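Local structure of aminotransferase TlmJ (Streptoalloteichus hindustanus, 5UID) at residues A[20-23]-A[24-28]; A[31-34]-A[35-39]; A[313-316]-A[317-321]; A[369-372]-A[373-377]. The protein probably catalyses pyridoxal 5'-phosphate-dependent transamination in natural-product biosynthesis. All coordinates share one frame; numbering follows the deposited sequence.

Contact 1 (A[20-23]-A[24-28])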
ATOM      1  N   ALA A  20     -13.100  -8.166 -17.150  1.00 28.19           N
ATOM      2  CA  ALA A  20     -12.732  -7.724 -18.492  1.00 31.75           C
ATOM      3  C   ALA A  20     -11.775  -6.541 -18.434  1.00 32.43           C
ATOM      4  O   ALA A  20     -10.864  -6.431 -19.262  1.00 31.85           O
ATOM      5  CB  ALA A  20     -13.984  -7.370 -19.293  1.00 27.13           C
ATOM      6  N   ALA A  21     -11.963  -5.646 -17.461  1.00 29.34           N
ATOM      7  CA  ALA A  21     -11.024  -4.543 -17.282  1.00 30.14           C
ATOM      8  C   ALA A  21      -9.643  -5.063 -16.903  1.00 22.83           C
ATOM      9  O   ALA A  21      -8.629  -4.630 -17.462  1.00 29.21           O
ATOM     10  CB  ALA A  21     -11.546  -3.568 -16.225  1.00 32.23           C
ATOM     11  N   VAL A  22      -9.587  -6.003 -15.956  1.00 23.33           N
ATOM     12  CA  VAL A  22      -8.311  -6.598 -15.568  1.00 23.27           C
ATOM     13  C   VAL A  22      -7.665  -7.297 -16.756  1.00 26.51           C
ATOM     14  O   VAL A  22      -6.445  -7.225 -16.951  1.00 31.22           O
ATOM     15  CB  VAL A  22      -8.509  -7.563 -14.383  1.00 26.66           C
ATOM     16  CG1 VAL A  22      -7.219  -8.303 -14.080  1.00 19.96           C
ATOM     17  CG2 VAL A  22      -8.993  -6.808 -13.152  1.00 26.06           C
ATOM     18  N   ARG A  23      -8.475  -7.979 -17.572  1.00 28.15           N
ATOM     19  CA  ARG A  23      -7.951  -8.713 -18.719  1.00 28.73           C
ATOM     20  C   ARG A  23      -7.203  -7.791 -19.674  1.00 35.36           C
ATOM     21  O   ARG A  23      -6.079  -8.091 -20.091  1.00 22.25           O
ATOM     22  CB  ARG A  23      -9.090  -9.429 -19.448  1.00 33.73           C
ATOM     23  CG  ARG A  23      -8.624 -10.330 -20.585  1.00 38.35           C
ATOM     24  CD  ARG A  23      -9.791 -10.915 -21.372  1.00 44.51           C
ATOM     25  NE  ARG A  23     -10.700 -11.692 -20.533  1.00 59.73           N
ATOM     26  CZ  ARG A  23     -11.963 -11.357 -20.285  1.00 67.82           C
ATOM     27  NH1 ARG A  23     -12.476 -10.258 -20.822  1.00 71.83           N
ATOM     28  NH2 ARG A  23     -12.718 -12.127 -19.508  1.00 58.98           N
ATOM     29  N   GLU A  24      -7.809  -6.653 -20.032  1.00 33.62           N
ATOM     30  CA  GLU A  24      -7.161  -5.772 -20.999  1.00 34.27           C
ATOM     31  C   GLU A  24      -5.973  -5.036 -20.390  1.00 28.33           C
ATOM     32  O   GLU A  24      -5.033  -4.685 -21.110  1.00 34.44           O
ATOM     33  CB  GLU A  24      -8.175  -4.788 -21.591  1.00 46.70           C
ATOM     34  CG  GLU A  24      -8.770  -3.787 -20.622  1.00 61.97           C
ATOM     35  CD  GLU A  24      -9.831  -2.916 -21.278  1.00 77.94           C
ATOM     36  OE1 GLU A  24     -10.644  -3.452 -22.062  1.00 80.45           O
ATOM     37  OE2 GLU A  24      -9.844  -1.694 -21.020  1.00 82.88           O
ATOM     38  N   VAL A  25      -5.985  -4.803 -19.075  1.00 27.94           N
ATOM     39  CA  VAL A  25      -4.794  -4.274 -18.418  1.00 31.40           C
ATOM     40  C   VAL A  25      -3.660  -5.292 -18.474  1.00 26.84           C
ATOM     41  O   VAL A  25      -2.510  -4.942 -18.764  1.00 29.41           O
ATOM     42  CB  VAL A  25      -5.114  -3.858 -16.970  1.00 30.50           C
ATOM     43  CG1 VAL A  25      -3.847  -3.432 -16.248  1.00 30.77           C
ATOM     44  CG2 VAL A  25      -6.120  -2.726 -16.959  1.00 32.00           C
ATOM     45  N   PHE A  26      -3.963  -6.566 -18.202  1.00 26.05           N
ATOM     46  CA  PHE A  26      -2.949  -7.612 -18.319  1.00 28.62           C
ATOM     47  C   PHE A  26      -2.380  -7.673 -19.731  1.00 27.76           C
ATOM     48  O   PHE A  26      -1.163  -7.799 -19.915  1.00 26.75           O
ATOM     49  CB  PHE A  26      -3.535  -8.973 -17.934  1.00 28.51           C
ATOM     50  CG  PHE A  26      -3.705  -9.177 -16.453  1.00 29.39           C
ATOM     51  CD1 PHE A  26      -3.352  -8.186 -15.551  1.00 25.68           C
ATOM     52  CD2 PHE A  26      -4.209 -10.369 -15.964  1.00 22.44           C
ATOM     53  CE1 PHE A  26      -3.510  -8.379 -14.194  1.00 28.46           C
ATOM     54  CE2 PHE A  26      -4.367 -10.570 -14.608  1.00 25.76           C
ATOM     55  CZ  PHE A  26      -4.015  -9.574 -13.721  1.00 25.31           C
ATOM     56  N   ALA A  27      -3.247  -7.584 -20.741  1.00 22.35           N
ATOM     57  CA  ALA A  27      -2.788  -7.671 -22.125  1.00 36.69           C
ATOM     58  C   ALA A  27      -1.939  -6.468 -22.521  1.00 32.85           C
ATOM     59  O   ALA A  27      -1.019  -6.607 -23.336  1.00 34.15           O
ATOM     60  CB  ALA A  27      -3.984  -7.809 -23.065  1.00 25.73           C
ATOM     61  N   SER A  28      -2.222  -5.290 -21.960  1.00 30.81           N
ATOM     62  CA  SER A  28      -1.461  -4.097 -22.311  1.00 31.06           C
ATOM     63  C   SER A  28      -0.023  -4.155 -21.811  1.00 33.09           C
ATOM     64  O   SER A  28       0.834  -3.444 -22.344  1.00 37.38           O
ATOM     65  CB  SER A  28      -2.133  -2.850 -21.744  1.00 29.77           C
ATOM     66  OG  SER A  28      -1.867  -2.731 -20.356  1.00 31.66           O
TER
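Val22 and Phe26, one helical turn apart, lie side by side and point the same way, and a methyl group of the first sits over the ring of the second. The touching branch is CG1, which the torsion of 173° swings away from the backbone N of Val22. It stands over one face of the ring, shifted toward the rim, with CG1 3.5 Å from Phe26 CZ. This is a CH-pi contact: CG1 is 3.7 Å from the ring centroid and 19° off the ring normal. The same aromatic ring also covers the backbone, since Val22 O lies 3.4 Å from Phe26 CG while accepting the hydrogen bond from Phe26 N at 2.9 Å.

Glu24 takes a different course. Its CG is wedged between the backbone N and the carbonyl carbon (chi1 65°), which folds the chain back along the helix and brings CG within 3.3 Å of Ala21 O. Beyond CG the chain is extended, and its carboxylate makes a salt bridge with Arg36 through OE2. On the buried flank, Val25 CG2 rests 3.2 Å from Ala21 O, and both residues pack on Ser253 of helix 249-280. Further on, Ser28 OG donates to Val25 O at 2.8 Å.

Val22 and Phe26 also pack on Leu19 and Leu14 of the second subunit, and the side chain of Val22 is about 5 Å from the bound pyridoxal 5'-phosphate. The chemistry is thus divided among three sides: apolar Val22 and Phe26 serve the dimer interface, Ala21 and Val25 pack against helix 249-280, and the carboxylate of Glu24 faces Arg36 of the next helix.

Contact 2 (A[31-34]-A[35-39])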
ATOM      1  N   LEU A  31       0.951  -2.427 -15.986  1.00 32.15           N
ATOM      2  CA  LEU A  31       0.139  -2.668 -14.803  1.00 30.03           C
ATOM      3  C   LEU A  31       0.322  -1.610 -13.722  1.00 25.06           C
ATOM      4  O   LEU A  31      -0.572  -1.445 -12.885  1.00 30.01           O
ATOM      5  CB  LEU A  31       0.448  -4.055 -14.219  1.00 30.28           C
ATOM      6  CG  LEU A  31      -0.227  -5.282 -14.850  1.00 32.19           C
ATOM      7  CD1 LEU A  31       0.118  -5.450 -16.324  1.00 34.15           C
ATOM      8  CD2 LEU A  31       0.131  -6.544 -14.080  1.00 28.93           C
ATOM      9  N   GLY A  32       1.438  -0.888 -13.724  1.00 26.18           N
ATOM     10  CA  GLY A  32       1.672   0.160 -12.752  1.00 29.77           C
ATOM     11  C   GLY A  32       0.846   1.397 -13.047  1.00 34.20           C
ATOM     12  O   GLY A  32      -0.009   1.420 -13.934  1.00 39.42           O
ATOM     13  N   ARG A  33       1.117   2.449 -12.277  1.00 38.79           N
ATOM     14  CA  ARG A  33       0.428   3.719 -12.468  1.00 40.67           C
ATOM     15  C   ARG A  33       0.613   4.215 -13.897  1.00 40.24           C
ATOM     16  O   ARG A  33       1.743   4.434 -14.346  1.00 33.28           O
ATOM     17  CB  ARG A  33       0.946   4.757 -11.475  1.00 48.43           C
ATOM     18  CG  ARG A  33      -0.085   5.197 -10.450  1.00 54.25           C
ATOM     19  CD  ARG A  33       0.422   6.341  -9.582  1.00 64.88           C
ATOM     20  NE  ARG A  33       0.553   7.593 -10.322  1.00 73.95           N
ATOM     21  CZ  ARG A  33       1.712   8.155 -10.650  1.00 79.44           C
ATOM     22  NH1 ARG A  33       2.854   7.580 -10.298  1.00 82.71           N
ATOM     23  NH2 ARG A  33       1.730   9.295 -11.324  1.00 81.97           N
ATOM     24  N   GLY A  34      -0.499   4.383 -14.612  1.00 36.98           N
ATOM     25  CA  GLY A  34      -0.460   4.824 -15.984  1.00 37.81           C
ATOM     26  C   GLY A  34      -1.742   5.503 -16.421  1.00 42.28           C
ATOM     27  O   GLY A  34      -2.392   6.219 -15.652  1.00 38.77           O
ATOM     28  N   PRO A  35      -2.131   5.286 -17.681  1.00 36.76           N
ATOM     29  CA  PRO A  35      -3.333   5.961 -18.200  1.00 38.38           C
ATOM     30  C   PRO A  35      -4.617   5.572 -17.487  1.00 36.71           C
ATOM     31  O   PRO A  35      -5.539   6.394 -17.411  1.00 37.70           O
ATOM     32  CB  PRO A  35      -3.357   5.545 -19.679  1.00 37.51           C
ATOM     33  CG  PRO A  35      -2.558   4.281 -19.734  1.00 39.48           C
ATOM     34  CD  PRO A  35      -1.485   4.436 -18.695  1.00 30.98           C
ATOM     35  N   ARG A  36      -4.714   4.349 -16.959  1.00 34.87           N
ATOM     36  CA  ARG A  36      -5.939   3.947 -16.271  1.00 30.95           C
ATOM     37  C   ARG A  36      -6.096   4.670 -14.940  1.00 29.16           C
ATOM     38  O   ARG A  36      -7.224   4.982 -14.535  1.00 27.01           O
ATOM     39  CB  ARG A  36      -5.962   2.432 -16.061  1.00 38.07           C
ATOM     40  CG  ARG A  36      -5.639   1.632 -17.312  1.00 52.90           C
ATOM     41  CD  ARG A  36      -6.599   1.956 -18.445  1.00 55.36           C
ATOM     42  NE  ARG A  36      -7.824   1.167 -18.371  1.00 61.10           N
ATOM     43  CZ  ARG A  36      -8.031   0.048 -19.059  1.00 61.17           C
ATOM     44  NH1 ARG A  36      -7.093  -0.414 -19.876  1.00 58.57           N
ATOM     45  NH2 ARG A  36      -9.177  -0.609 -18.931  1.00 57.00           N
ATOM     46  N   THR A  37      -4.987   4.940 -14.245  1.00 28.34           N
ATOM     47  CA  THR A  37      -5.059   5.732 -13.022  1.00 28.32           C
ATOM     48  C   THR A  37      -5.515   7.157 -13.317  1.00 28.13           C
ATOM     49  O   THR A  37      -6.302   7.735 -12.557  1.00 24.66           O
ATOM     50  CB  THR A  37      -3.702   5.734 -12.317  1.00 29.21           C
ATOM     51  OG1 THR A  37      -3.368   4.396 -11.927  1.00 35.33           O
ATOM     52  CG2 THR A  37      -3.733   6.627 -11.075  1.00 24.02           C
ATOM     53  N   LYS A  38      -5.045   7.731 -14.427  1.00 26.59           N
ATOM     54  CA  LYS A  38      -5.476   9.073 -14.801  1.00 33.88           C
ATOM     55  C   LYS A  38      -6.964   9.100 -15.130  1.00 36.80           C
ATOM     56  O   LYS A  38      -7.667  10.053 -14.775  1.00 34.97           O
ATOM     57  CB  LYS A  38      -4.648   9.575 -15.984  1.00 33.17           C
ATOM     58  CG  LYS A  38      -4.863  11.045 -16.323  1.00 46.32           C
ATOM     59  CD  LYS A  38      -3.999  11.477 -17.501  1.00 54.04           C
ATOM     60  CE  LYS A  38      -4.284  12.919 -17.894  1.00 61.27           C
ATOM     61  NZ  LYS A  38      -3.468  13.355 -19.065  1.00 65.78           N
ATOM     62  N   VAL A  39      -7.464   8.056 -15.794  1.00 35.54           N
ATOM     63  CA  VAL A  39      -8.883   8.002 -16.127  1.00 33.42           C
ATOM     64  C   VAL A  39      -9.729   7.865 -14.866  1.00 30.23           C
ATOM     65  O   VAL A  39     -10.747   8.551 -14.708  1.00 31.55           O
ATOM     66  CB  VAL A  39      -9.151   6.858 -17.123  1.00 33.38           C
ATOM     67  CG1 VAL A  39     -10.642   6.568 -17.219  1.00 26.59           C
ATOM     68  CG2 VAL A  39      -8.585   7.212 -18.495  1.00 30.30           C
TER
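Gly34 and Pro35 join a loop to a helix: residues 31-34 have no regular structure, Gly34 occupies the N-cap position, and helix 35-48 starts at Pro35. Gly34 is extended (phi -155°, psi -144°), and its carbonyl is directed into the first turn. There Gly34 O accepts from Lys38 N at 3.3 Å, and more weakly from Thr37 N at 3.2 Å. Val39 N then bonds to Pro35 O, continuing the helical pattern. Proline is tolerated here because the first-turn nitrogens have no carbonyl of a preceding turn to bond, so its missing N-H costs no helical bond.

Among the side chains, Arg33 and Thr37 cross obliquely. Arg33 CG lies 3.7 Å from Thr37 OG1, a contact of the aliphatic stem, and Thr37 CG2 sits near the plane of the guanidinium at its edge. Thr37 OG1 is placed on the side of its own backbone N (chi1 -63°), where it bonds to OD1 of Asp249. The end of Arg36 leads away toward Glu24.

Gly34 has no side chain to meet the first-turn N-H groups. Asp249, at the start of helix 249-280, receives that of Arg36 through OD2, and Gly34 N together with Thr37 OG1 through OD1; its negative charge would be expected to interact favourably with the positive end of the helix dipole.

Contact 3 (A[313-316]-A[317-321])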
ATOM      1  N   ASP A 313     -24.856  -7.920  23.294  1.00 31.88           N
ATOM      2  CA  ASP A 313     -23.902  -9.001  23.073  1.00 36.82           C
ATOM      3  C   ASP A 313     -24.613 -10.332  22.875  1.00 36.83           C
ATOM      4  O   ASP A 313     -24.238 -11.117  21.997  1.00 32.49           O
ATOM      5  CB  ASP A 313     -22.918  -9.080  24.240  1.00 39.16           C
ATOM      6  CG  ASP A 313     -22.060  -7.834  24.361  1.00 40.28           C
ATOM      7  OD1 ASP A 313     -22.164  -6.950  23.482  1.00 41.94           O
ATOM      8  OD2 ASP A 313     -21.282  -7.738  25.331  1.00 41.44           O
ATOM      9  N   ALA A 314     -25.646 -10.599  23.679  1.00 37.51           N
ATOM     10  CA  ALA A 314     -26.415 -11.827  23.516  1.00 33.94           C
ATOM     11  C   ALA A 314     -27.111 -11.873  22.163  1.00 37.83           C
ATOM     12  O   ALA A 314     -27.314 -12.959  21.605  1.00 36.96           O
ATOM     13  CB  ALA A 314     -27.434 -11.961  24.647  1.00 36.70           C
HETATM   14  N   MSE A 315     -27.475 -10.715  21.620  1.00 30.78           N
HETATM   15  CA  MSE A 315     -28.104 -10.643  20.309  1.00 33.54           C
HETATM   16  C   MSE A 315     -27.133 -11.058  19.209  1.00 39.53           C
HETATM   17  O   MSE A 315     -27.489 -11.817  18.305  1.00 39.62           O
HETATM   18  CB  MSE A 315     -28.618  -9.230  20.038  1.00 32.48           C
HETATM   19  CG  MSE A 315     -29.441  -9.121  18.779  1.00 44.42           C
HETATM   20 SE   MSE A 315     -31.135 -10.055  18.966  0.68 55.38          SE
HETATM   21  CE  MSE A 315     -31.515 -10.294  17.095  1.00 52.01           C
ATOM     22  N   ALA A 316     -25.901 -10.551  19.291  1.00 34.03           N
ATOM     23  CA  ALA A 316     -24.890 -10.897  18.297  1.00 34.46           C
ATOM     24  C   ALA A 316     -24.523 -12.375  18.375  1.00 34.12           C
ATOM     25  O   ALA A 316     -24.300 -13.017  17.342  1.00 40.53           O
ATOM     26  CB  ALA A 316     -23.652 -10.020  18.480  1.00 29.33           C
ATOM     27  N   ARG A 317     -24.460 -12.930  19.588  1.00 31.77           N
ATOM     28  CA  ARG A 317     -24.183 -14.357  19.737  1.00 31.90           C
ATOM     29  C   ARG A 317     -25.311 -15.199  19.153  1.00 35.91           C
ATOM     30  O   ARG A 317     -25.061 -16.212  18.490  1.00 34.24           O
ATOM     31  CB  ARG A 317     -23.973 -14.703  21.212  1.00 38.87           C
ATOM     32  CG  ARG A 317     -22.599 -14.351  21.758  1.00 51.01           C
ATOM     33  CD  ARG A 317     -22.699 -13.765  23.161  1.00 63.70           C
ATOM     34  NE  ARG A 317     -23.527 -14.582  24.047  1.00 73.56           N
ATOM     35  CZ  ARG A 317     -23.981 -14.175  25.228  1.00 73.34           C
ATOM     36  NH1 ARG A 317     -24.728 -14.982  25.970  1.00 74.15           N
ATOM     37  NH2 ARG A 317     -23.692 -12.957  25.666  1.00 70.31           N
ATOM     38  N   ARG A 318     -26.560 -14.796  19.395  1.00 36.30           N
ATOM     39  CA  ARG A 318     -27.697 -15.538  18.865  1.00 41.58           C
ATOM     40  C   ARG A 318     -27.741 -15.458  17.343  1.00 44.17           C
ATOM     41  O   ARG A 318     -27.920 -16.475  16.664  1.00 44.33           O
ATOM     42  CB  ARG A 318     -28.996 -15.007  19.470  1.00 37.47           C
ATOM     43  CG  ARG A 318     -30.239 -15.747  19.007  1.00 45.30           C
ATOM     44  CD  ARG A 318     -31.498 -15.121  19.577  1.00 47.27           C
ATOM     45  NE  ARG A 318     -32.708 -15.741  19.044  1.00 51.23           N
ATOM     46  CZ  ARG A 318     -33.414 -16.672  19.675  1.00 61.38           C
ATOM     47  NH1 ARG A 318     -33.036 -17.094  20.875  1.00 66.99           N
ATOM     48  NH2 ARG A 318     -34.501 -17.179  19.109  1.00 64.95           N
ATOM     49  N   LEU A 319     -27.576 -14.252  16.793  1.00 40.14           N
ATOM     50  CA  LEU A 319     -27.592 -14.091  15.341  1.00 38.92           C
ATOM     51  C   LEU A 319     -26.471 -14.882  14.686  1.00 35.98           C
ATOM     52  O   LEU A 319     -26.665 -15.475  13.616  1.00 33.87           O
ATOM     53  CB  LEU A 319     -27.492 -12.610  14.976  1.00 27.74           C
ATOM     54  CG  LEU A 319     -28.737 -11.793  15.320  1.00 40.46           C
ATOM     55  CD1 LEU A 319     -28.562 -10.329  14.954  1.00 37.19           C
ATOM     56  CD2 LEU A 319     -29.944 -12.380  14.619  1.00 41.56           C
ATOM     57  N   TYR A 320     -25.292 -14.911  15.314  1.00 38.76           N
ATOM     58  CA  TYR A 320     -24.185 -15.696  14.778  1.00 38.70           C
ATOM     59  C   TYR A 320     -24.555 -17.171  14.681  1.00 41.62           C
ATOM     60  O   TYR A 320     -24.300 -17.819  13.660  1.00 43.34           O
ATOM     61  CB  TYR A 320     -22.937 -15.513  15.646  1.00 37.82           C
ATOM     62  CG  TYR A 320     -21.709 -16.198  15.086  1.00 46.03           C
ATOM     63  CD1 TYR A 320     -20.857 -15.531  14.219  1.00 46.55           C
ATOM     64  CD2 TYR A 320     -21.406 -17.513  15.419  1.00 49.64           C
ATOM     65  CE1 TYR A 320     -19.736 -16.152  13.704  1.00 49.11           C
ATOM     66  CE2 TYR A 320     -20.286 -18.141  14.904  1.00 48.34           C
ATOM     67  CZ  TYR A 320     -19.456 -17.453  14.047  1.00 52.48           C
ATOM     68  OH  TYR A 320     -18.338 -18.066  13.530  1.00 64.90           O
ATOM     69  N   ASP A 321     -25.158 -17.719  15.738  1.00 45.05           N
ATOM     70  CA  ASP A 321     -25.559 -19.123  15.721  1.00 46.81           C
ATOM     71  C   ASP A 321     -26.624 -19.409  14.671  1.00 43.19           C
ATOM     72  O   ASP A 321     -26.774 -20.561  14.255  1.00 42.74           O
ATOM     73  CB  ASP A 321     -26.071 -19.547  17.099  1.00 52.80           C
ATOM     74  CG  ASP A 321     -24.997 -19.481  18.168  1.00 56.51           C
ATOM     75  OD1 ASP A 321     -23.801 -19.504  17.813  1.00 57.84           O
ATOM     76  OD2 ASP A 321     -25.353 -19.412  19.364  1.00 57.25           O
TER
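Met315, present as selenomethionine, turns CG away from its main-chain nitrogen (chi1 -172°) and bends at chi2 (69°), which together carry the terminal methyl CE along the helix to Leu319. Leu319 has its CG beside its own backbone N (chi1 -70°), next to Met315 O. The two chains cross at a slant, with Met315 CE 3.6 Å from Leu319 CD2 and equally near CG and CD1, so the methyl nestles against the branch carbon and both methyl groups of the leucine. Leu319 CG also lies 3.2 Å from Met315 O, the carbonyl that accepts from Leu319 N at 2.9 Å.

Arg317 doubles back in a similar way, but over the surface. Bends at chi2 and chi3 take its CD to 3.3 Å from Asp313 O and lay the guanidinium over the backbone of Ala314, whose CA is under one face, 3.6 Å from the plane and toward its rim. NH2 is also 4.0 Å from Ala314 CB. The carboxylate of Asp313 is not in contact: its OD2 is 5.8 Å from Arg317 NH2.

Ala316 and Met315 pack on Leu356 of strand 355-358, and Ala316 also meets Trp233 of the second subunit. The arrangement is that of an amphipathic helix, 309-321, with an apolar i to i+4 pair turned inward against a strand and helix 366-383, and an arginine folded over its outer side.

Contact 4 (A[369-372]-A[373-377])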
ATOM      1  N   VAL A 369     -32.314 -10.723   3.246  1.00 30.76           N
ATOM      2  CA  VAL A 369     -32.896  -9.595   3.968  1.00 32.86           C
ATOM      3  C   VAL A 369     -34.023 -10.065   4.877  1.00 33.57           C
ATOM      4  O   VAL A 369     -34.134  -9.628   6.029  1.00 31.38           O
ATOM      5  CB  VAL A 369     -33.380  -8.523   2.974  1.00 34.94           C
ATOM      6  CG1 VAL A 369     -34.084  -7.390   3.708  1.00 39.75           C
ATOM      7  CG2 VAL A 369     -32.211  -7.991   2.164  1.00 34.57           C
ATOM      8  N   GLU A 370     -34.873 -10.966   4.378  1.00 29.48           N
ATOM      9  CA  GLU A 370     -35.953 -11.494   5.205  1.00 31.63           C
ATOM     10  C   GLU A 370     -35.422 -12.388   6.319  1.00 32.37           C
ATOM     11  O   GLU A 370     -36.021 -12.449   7.399  1.00 28.21           O
ATOM     12  CB  GLU A 370     -36.960 -12.252   4.337  1.00 29.82           C
ATOM     13  CG  GLU A 370     -37.642 -11.386   3.282  1.00 30.33           C
ATOM     14  CD  GLU A 370     -38.444 -10.245   3.886  1.00 36.16           C
ATOM     15  OE1 GLU A 370     -38.996 -10.418   4.994  1.00 40.87           O
ATOM     16  OE2 GLU A 370     -38.522  -9.171   3.252  1.00 41.44           O
ATOM     17  N   THR A 371     -34.307 -13.083   6.081  1.00 32.33           N
ATOM     18  CA  THR A 371     -33.692 -13.875   7.142  1.00 37.34           C
ATOM     19  C   THR A 371     -33.178 -12.984   8.268  1.00 39.56           C
ATOM     20  O   THR A 371     -33.324 -13.321   9.448  1.00 39.73           O
ATOM     21  CB  THR A 371     -32.553 -14.725   6.574  1.00 34.15           C
ATOM     22  OG1 THR A 371     -33.051 -15.544   5.509  1.00 36.14           O
ATOM     23  CG2 THR A 371     -31.962 -15.623   7.653  1.00 28.12           C
ATOM     24  N   VAL A 372     -32.585 -11.839   7.923  1.00 35.05           N
ATOM     25  CA  VAL A 372     -32.084 -10.920   8.942  1.00 32.86           C
ATOM     26  C   VAL A 372     -33.238 -10.339   9.749  1.00 28.84           C
ATOM     27  O   VAL A 372     -33.211 -10.333  10.985  1.00 27.72           O
ATOM     28  CB  VAL A 372     -31.231  -9.813   8.296  1.00 31.46           C
ATOM     29  CG1 VAL A 372     -30.907  -8.728   9.314  1.00 30.75           C
ATOM     30  CG2 VAL A 372     -29.952 -10.398   7.720  1.00 24.81           C
ATOM     31  N   ILE A 373     -34.272  -9.843   9.063  1.00 28.56           N
ATOM     32  CA  ILE A 373     -35.418  -9.259   9.755  1.00 34.64           C
ATOM     33  C   ILE A 373     -36.079 -10.289  10.662  1.00 41.17           C
ATOM     34  O   ILE A 373     -36.438  -9.990  11.807  1.00 43.79           O
ATOM     35  CB  ILE A 373     -36.420  -8.680   8.738  1.00 37.00           C
ATOM     36  CG1 ILE A 373     -35.779  -7.544   7.941  1.00 35.74           C
ATOM     37  CG2 ILE A 373     -37.679  -8.194   9.446  1.00 38.63           C
ATOM     38  CD1 ILE A 373     -36.663  -7.004   6.837  1.00 35.71           C
ATOM     39  N   GLY A 374     -36.244 -11.519  10.167  1.00 36.98           N
ATOM     40  CA  GLY A 374     -36.883 -12.549  10.971  1.00 34.36           C
ATOM     41  C   GLY A 374     -36.076 -12.924  12.199  1.00 35.86           C
ATOM     42  O   GLY A 374     -36.624 -13.067  13.294  1.00 40.45           O
ATOM     43  N   GLU A 375     -34.761 -13.089  12.035  1.00 31.33           N
ATOM     44  CA  GLU A 375     -33.919 -13.434  13.174  1.00 33.41           C
ATOM     45  C   GLU A 375     -33.829 -12.292  14.178  1.00 37.10           C
ATOM     46  O   GLU A 375     -33.766 -12.539  15.389  1.00 33.72           O
ATOM     47  CB  GLU A 375     -32.524 -13.835  12.696  1.00 36.90           C
ATOM     48  CG  GLU A 375     -32.482 -15.151  11.947  1.00 40.87           C
ATOM     49  CD  GLU A 375     -32.872 -16.326  12.818  1.00 55.12           C
ATOM     50  OE1 GLU A 375     -32.726 -16.221  14.054  1.00 56.86           O
ATOM     51  OE2 GLU A 375     -33.327 -17.352  12.269  1.00 59.10           O
ATOM     52  N   VAL A 376     -33.826 -11.043  13.702  1.00 27.67           N
ATOM     53  CA  VAL A 376     -33.788  -9.903  14.614  1.00 29.39           C
ATOM     54  C   VAL A 376     -35.069  -9.836  15.437  1.00 32.04           C
ATOM     55  O   VAL A 376     -35.029  -9.671  16.663  1.00 31.89           O
ATOM     56  CB  VAL A 376     -33.535  -8.594  13.841  1.00 34.18           C
ATOM     57  CG1 VAL A 376     -33.804  -7.389  14.731  1.00 29.38           C
ATOM     58  CG2 VAL A 376     -32.101  -8.549  13.331  1.00 29.70           C
ATOM     59  N   ARG A 377     -36.222  -9.977  14.779  1.00 35.23           N
ATOM     60  CA  ARG A 377     -37.493  -9.937  15.499  1.00 35.23           C
ATOM     61  C   ARG A 377     -37.612 -11.099  16.476  1.00 30.39           C
ATOM     62  O   ARG A 377     -38.071 -10.920  17.611  1.00 34.83           O
ATOM     63  CB  ARG A 377     -38.660  -9.943  14.510  1.00 33.14           C
ATOM     64  CG  ARG A 377     -38.748  -8.697  13.634  1.00 29.08           C
ATOM     65  CD  ARG A 377     -39.972  -8.744  12.730  1.00 36.68           C
ATOM     66  NE  ARG A 377     -41.209  -8.779  13.505  1.00 38.53           N
ATOM     67  CZ  ARG A 377     -41.997  -7.727  13.703  1.00 40.48           C
ATOM     68  NH1 ARG A 377     -43.099  -7.854  14.428  1.00 39.82           N
ATOM     69  NH2 ARG A 377     -41.689  -6.552  13.171  1.00 32.00           N
TER
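Val369 O accepts from Ile373 N at 3.0 Å, the first of four successive main-chain bonds that run from residues 369-372 to 373-376. Gly374, Glu375 and Val376 bond in the same i to i+4 fashion to Glu370, Thr371 and Val372, with Val376 N 2.9 Å from Val372 O. Two polar side chains are satisfied outside these residues: Glu370 OE2 forms a salt bridge with Arg275 NE, and Thr371 OG1 bonds to Ser367 O one turn earlier.

Side chains then lean on the carbonyls. Ile373 CG1, on the side of its own backbone N (chi1 -63°), passes 3.3 Å from Val369 O, and this course leads CD1 to Val369 CG1 at 4.1 Å. The two chains run alongside each other in the same direction. Val372 and Val376 repeat the theme: CG2 of Val376 is 3.1 Å from Val372 O and 4.2 Å from Val372 CG1. Glu375 CG similarly approaches Thr371 O, at 3.2 Å, before its chain bends at chi2.

The apolar side of this part of helix 366-383 is pressed on helix 249-280, where Tyr276 meets Val369, Val372 and Ile373 together. Val372 also touches Val324 and Pro359, and Val376 packs on Leu286, so that loops border the same apolar side, while Glu375 meets Leu319 of helix 309-321.

Overall arrangement
The contacts follow one another along the chain and form two pairs, about 41 to 44 Å apart between centres. Contacts 1 and 2, with centres 12 Å apart, lie on the consecutive helices 16-28 and 35-48, joined by the packing of Leu31 on Phe26 and, on the polar side, by Glu24 and Arg36. Contacts 3 and 4, 13 Å apart, lie on helices 309-321 and 366-383, where Met315 and Leu319 press on Glu375 and Val376. Helix 249-280 touches contacts 1, 2 and 4 and so runs between the two pairs. Contacts 1, 2 and 3 also meet the second subunit. The first pair thus borders the cofactor and the dimer interface, while the second packs two late helices together far from it.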